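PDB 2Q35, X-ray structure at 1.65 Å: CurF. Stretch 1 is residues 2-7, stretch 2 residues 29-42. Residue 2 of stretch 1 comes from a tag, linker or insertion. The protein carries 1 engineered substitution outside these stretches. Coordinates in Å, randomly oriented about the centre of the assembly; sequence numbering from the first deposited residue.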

# COMPACT_ATOMS: atom_id res chain seq x y z
N ALA A 2 -22.71 2.44 34.01
CA ALA A 2 -22.83 2.29 32.56
C ALA A 2 -21.71 1.42 31.99
O ALA A 2 -20.57 1.47 32.47
N VAL A 3 -22.02 0.65 30.94
CA VAL A 3 -21.04 -0.27 30.34
C VAL A 3 -19.96 0.41 29.50
O VAL A 3 -18.99 -0.24 29.13
N VAL A 4 -20.15 1.69 29.17
CA VAL A 4 -19.10 2.44 28.44
C VAL A 4 -18.80 3.67 29.28
O VAL A 4 -19.72 4.41 29.65
N GLN A 5 -17.52 3.84 29.62
CA GLN A 5 -17.07 4.88 30.55
C GLN A 5 -15.95 5.72 29.96
O GLN A 5 -15.02 5.19 29.33
N LEU A 6 -16.04 7.02 30.21
CA LEU A 6 -15.04 7.98 29.75
C LEU A 6 -14.20 8.43 30.93
O LEU A 6 -14.74 8.83 31.98
N THR A 7 -12.87 8.31 30.79
CA THR A 7 -11.95 8.83 31.79
C THR A 7 -10.90 9.75 31.17
O THR A 7 -10.56 9.63 29.97
N PRO A 29 -27.44 -3.27 22.70
CA PRO A 29 -28.02 -1.93 22.83
C PRO A 29 -27.29 -1.02 23.82
O PRO A 29 -27.13 0.17 23.55
N SER A 30 -26.82 -1.57 24.94
CA SER A 30 -26.12 -0.73 25.91
C SER A 30 -24.74 -0.27 25.42
O SER A 30 -24.29 0.83 25.75
N ILE A 31 -24.05 -1.11 24.65
CA ILE A 31 -22.76 -0.68 24.06
C ILE A 31 -22.98 0.44 23.05
O ILE A 31 -22.26 1.44 23.03
N VAL A 32 -23.99 0.28 22.19
CA VAL A 32 -24.26 1.27 21.15
C VAL A 32 -24.61 2.60 21.81
O VAL A 32 -24.04 3.65 21.48
N GLU A 33 -25.51 2.55 22.80
CA GLU A 33 -25.95 3.77 23.48
C GLU A 33 -24.82 4.39 24.30
O GLU A 33 -24.68 5.61 24.34
N GLY A 34 -23.99 3.56 24.92
CA GLY A 34 -22.92 4.10 25.73
C GLY A 34 -21.81 4.71 24.88
O GLY A 34 -21.20 5.72 25.26
N LEU A 35 -21.54 4.11 23.72
CA LEU A 35 -20.62 4.74 22.76
C LEU A 35 -21.16 6.08 22.26
O LEU A 35 -20.41 7.07 22.24
N ARG A 36 -22.45 6.13 21.91
CA ARG A 36 -23.05 7.40 21.50
C ARG A 36 -22.88 8.47 22.59
O ARG A 36 -22.41 9.58 22.33
N HIS A 37 -23.24 8.10 23.82
CA HIS A 37 -23.12 9.02 24.93
C HIS A 37 -21.69 9.50 25.16
O HIS A 37 -21.42 10.69 25.27
N CYS A 38 -20.76 8.57 25.23
CA CYS A 38 -19.40 9.01 25.52
C CYS A 38 -18.80 9.87 24.41
O CYS A 38 -18.11 10.84 24.70
N PHE A 39 -19.11 9.55 23.15
CA PHE A 39 -18.63 10.40 22.04
C PHE A 39 -19.31 11.78 22.02
O PHE A 39 -18.67 12.75 21.62
N SER A 40 -20.56 11.85 22.50
CA SER A 40 -21.24 13.14 22.72
C SER A 40 -20.50 13.97 23.76
O SER A 40 -20.22 15.14 23.58
N VAL A 41 -20.17 13.34 24.88
CA VAL A 41 -19.40 14.03 25.92
C VAL A 41 -18.07 14.56 25.36
O VAL A 41 -17.69 15.71 25.62
N VAL A 42 -17.38 13.73 24.59
CA VAL A 42 -16.13 14.15 23.94
C VAL A 42 -16.37 15.37 23.05
O VAL A 42 -15.64 16.36 23.14

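The contact is an apolar strand-on-helix packing in which Val-3, Val-4 and Leu-6 lie along one side of helix 29-42, with no hydrogen bond or salt bridge crossing between the two stretches. The axes of strand 4-7 and the helix come within 7.8 Å and run in nearly the same N-to-C direction, 22° apart, so the chains advance together: the CA atoms of Val-4 and Gly-34 are 5.0 Å apart, those of Leu-6 and Cys-38 6.2 Å. Together the two stretches bury 445 Å², summed over both sides.

Within the strand the side chains alternate. The CA-to-CB bonds of Val-4 and Leu-6 are directed toward the helix, whereas that of Gln-5 is directed away; its side chain (chi1 m, chi2 m) turns back along its own stretch, where NE2 donates a hydrogen bond of 3.0 Å to O of Ala-2, a residue derived from the expression tag.

Val-4 is the most deeply covered residue, losing 98 Å² to the helix. Its rotamer is t, and its close approach is made over Gly-34: CB of Val-4 sits 3.6 Å from C of Gly-34. The absence of a side chain matters here, because an ideal CB built on Gly-34 would point toward the strand and lie 2.7 Å from CG2 of Val-4, a clash. CG2 of Val-4 lies 3.9 Å from CD1 of Ile-31 and 3.8 Å from N of Leu-35, while CG1 of Val-4 lies 4.2 Å from CD2 of Leu-35 and 3.8 Å from SG of Cys-38. The CA-to-CB bonds of Ile-31 (m, m) and Leu-35 (m, t) point sideways relative to the strand, though the end of Ile-31 comes nearer to it.

At the start of the contact, the CA-to-CB bond of Val-3 (m), a loop residue, also points toward the helix, and its CG2 lies against the first turn. This methyl is 3.4 Å from OG of Ser-30 and 4.2 Å from CD1 of Ile-31. The Ser-30 side chain adopts p; its hydroxyl is in van der Waals contact with Val-3 and finds its hydrogen-bonding partner elsewhere in the structure.

Cys-38, also m and with its CA-to-CB bond pointing toward the strand, fills the space between Val-4 and Leu-6. Besides its contact with CG1 of Val-4, its SG lies 4.1 Å from CB of Leu-6 and 3.6 Å from the backbone O of Val-4. Beyond it, Leu-6 (t, p) packs against the next part of the helix: its CD2 comes to 3.2 Å from CG1 of Val-41, a tight methyl contact, and its CD1 to 4.0 Å from CG2 of Val-42. Both valines are t.

The charged groups stay out of this packing. Arg-36 and Glu-33 make no contact with the strand and pair with each other, NH2 of Arg-36 lying 2.7 Å from OE2 of Glu-33 in a salt bridge, supported by a hydrogen bond of 3.3 Å from NE of Arg-36 to OE1 of Glu-33.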

# COMPACT_ATOMS: atom_id res chain seq x y z
CB ALA A 2 -22.82 3.67 31.91
CB VAL A 3 -21.69 -1.44 29.56
CG1 VAL A 3 -22.54 -2.31 30.50
CG2 VAL A 3 -22.52 -0.95 28.35
CB VAL A 4 -19.52 2.86 26.99
CG1 VAL A 4 -18.32 3.49 26.26
CG2 VAL A 4 -20.04 1.66 26.21
CB GLN A 5 -16.59 4.26 31.87
CG GLN A 5 -17.70 3.54 32.66
CD GLN A 5 -18.55 4.50 33.45
OE1 GLN A 5 -18.08 5.55 33.89
NE2 GLN A 5 -19.82 4.14 33.65
CB LEU A 6 -15.74 9.17 29.09
CG LEU A 6 -14.90 10.39 28.73
CD1 LEU A 6 -14.04 10.10 27.56
CD2 LEU A 6 -15.84 11.53 28.37
CB THR A 7 -11.22 7.69 32.54
OG1 THR A 7 -10.62 6.80 31.58
CG2 THR A 7 -12.21 6.93 33.45
CB PRO A 29 -29.45 -2.21 23.31
CG PRO A 29 -29.75 -3.56 22.74
CD PRO A 29 -28.46 -4.33 22.86
CB SER A 30 -26.02 -1.42 27.27
OG SER A 30 -25.22 -2.59 27.21
CB ILE A 31 -21.99 -1.87 23.42
CG1 ILE A 31 -21.31 -2.73 24.50
CG2 ILE A 31 -20.99 -1.37 22.35
CD1 ILE A 31 -20.06 -2.11 25.14
CB VAL A 32 -25.38 0.76 20.20
CG1 VAL A 32 -25.84 1.87 19.26
CG2 VAL A 32 -24.88 -0.45 19.42
CB GLU A 33 -27.17 3.49 24.36
CG GLU A 33 -27.62 4.70 25.20
CD GLU A 33 -28.14 5.91 24.39
OE1 GLU A 33 -28.34 5.82 23.15
OE2 GLU A 33 -28.37 6.96 25.02
CB LEU A 35 -20.32 3.80 21.58
CG LEU A 35 -19.40 2.63 21.85
CD1 LEU A 35 -19.45 1.70 20.64
CD2 LEU A 35 -17.92 3.12 22.13
CB ARG A 36 -24.53 7.23 21.10
CG ARG A 36 -25.10 8.52 20.52
CD ARG A 36 -26.62 8.74 20.79
NE ARG A 36 -26.96 8.61 22.21
CZ ARG A 36 -26.72 9.52 23.16
NH1 ARG A 36 -26.11 10.68 22.88
NH2 ARG A 36 -27.07 9.24 24.41
CB HIS A 37 -23.66 8.41 26.22
CG HIS A 37 -23.50 9.32 27.40
ND1 HIS A 37 -24.22 10.49 27.55
CD2 HIS A 37 -22.64 9.26 28.44
CE1 HIS A 37 -23.84 11.09 28.67
NE2 HIS A 37 -22.88 10.37 29.22
CB CYS A 38 -18.49 7.84 25.83
SG CYS A 38 -18.87 7.07 27.44
CB PHE A 39 -18.71 9.68 20.70
CG PHE A 39 -17.51 8.79 20.44
CD1 PHE A 39 -16.29 9.34 20.03
CD2 PHE A 39 -17.60 7.41 20.58
CE1 PHE A 39 -15.15 8.53 19.79
CE2 PHE A 39 -16.46 6.58 20.35
CZ PHE A 39 -15.25 7.14 19.95
CB SER A 40 -22.69 12.94 23.18
OG SER A 40 -23.32 14.20 23.44
CB VAL A 41 -19.20 13.10 27.13
CG1 VAL A 41 -18.22 13.71 28.15
CG2 VAL A 41 -20.53 12.87 27.79
CB VAL A 42 -15.53 13.01 23.13
CG1 VAL A 42 -14.39 13.50 22.23
CG2 VAL A 42 -14.99 11.96 24.12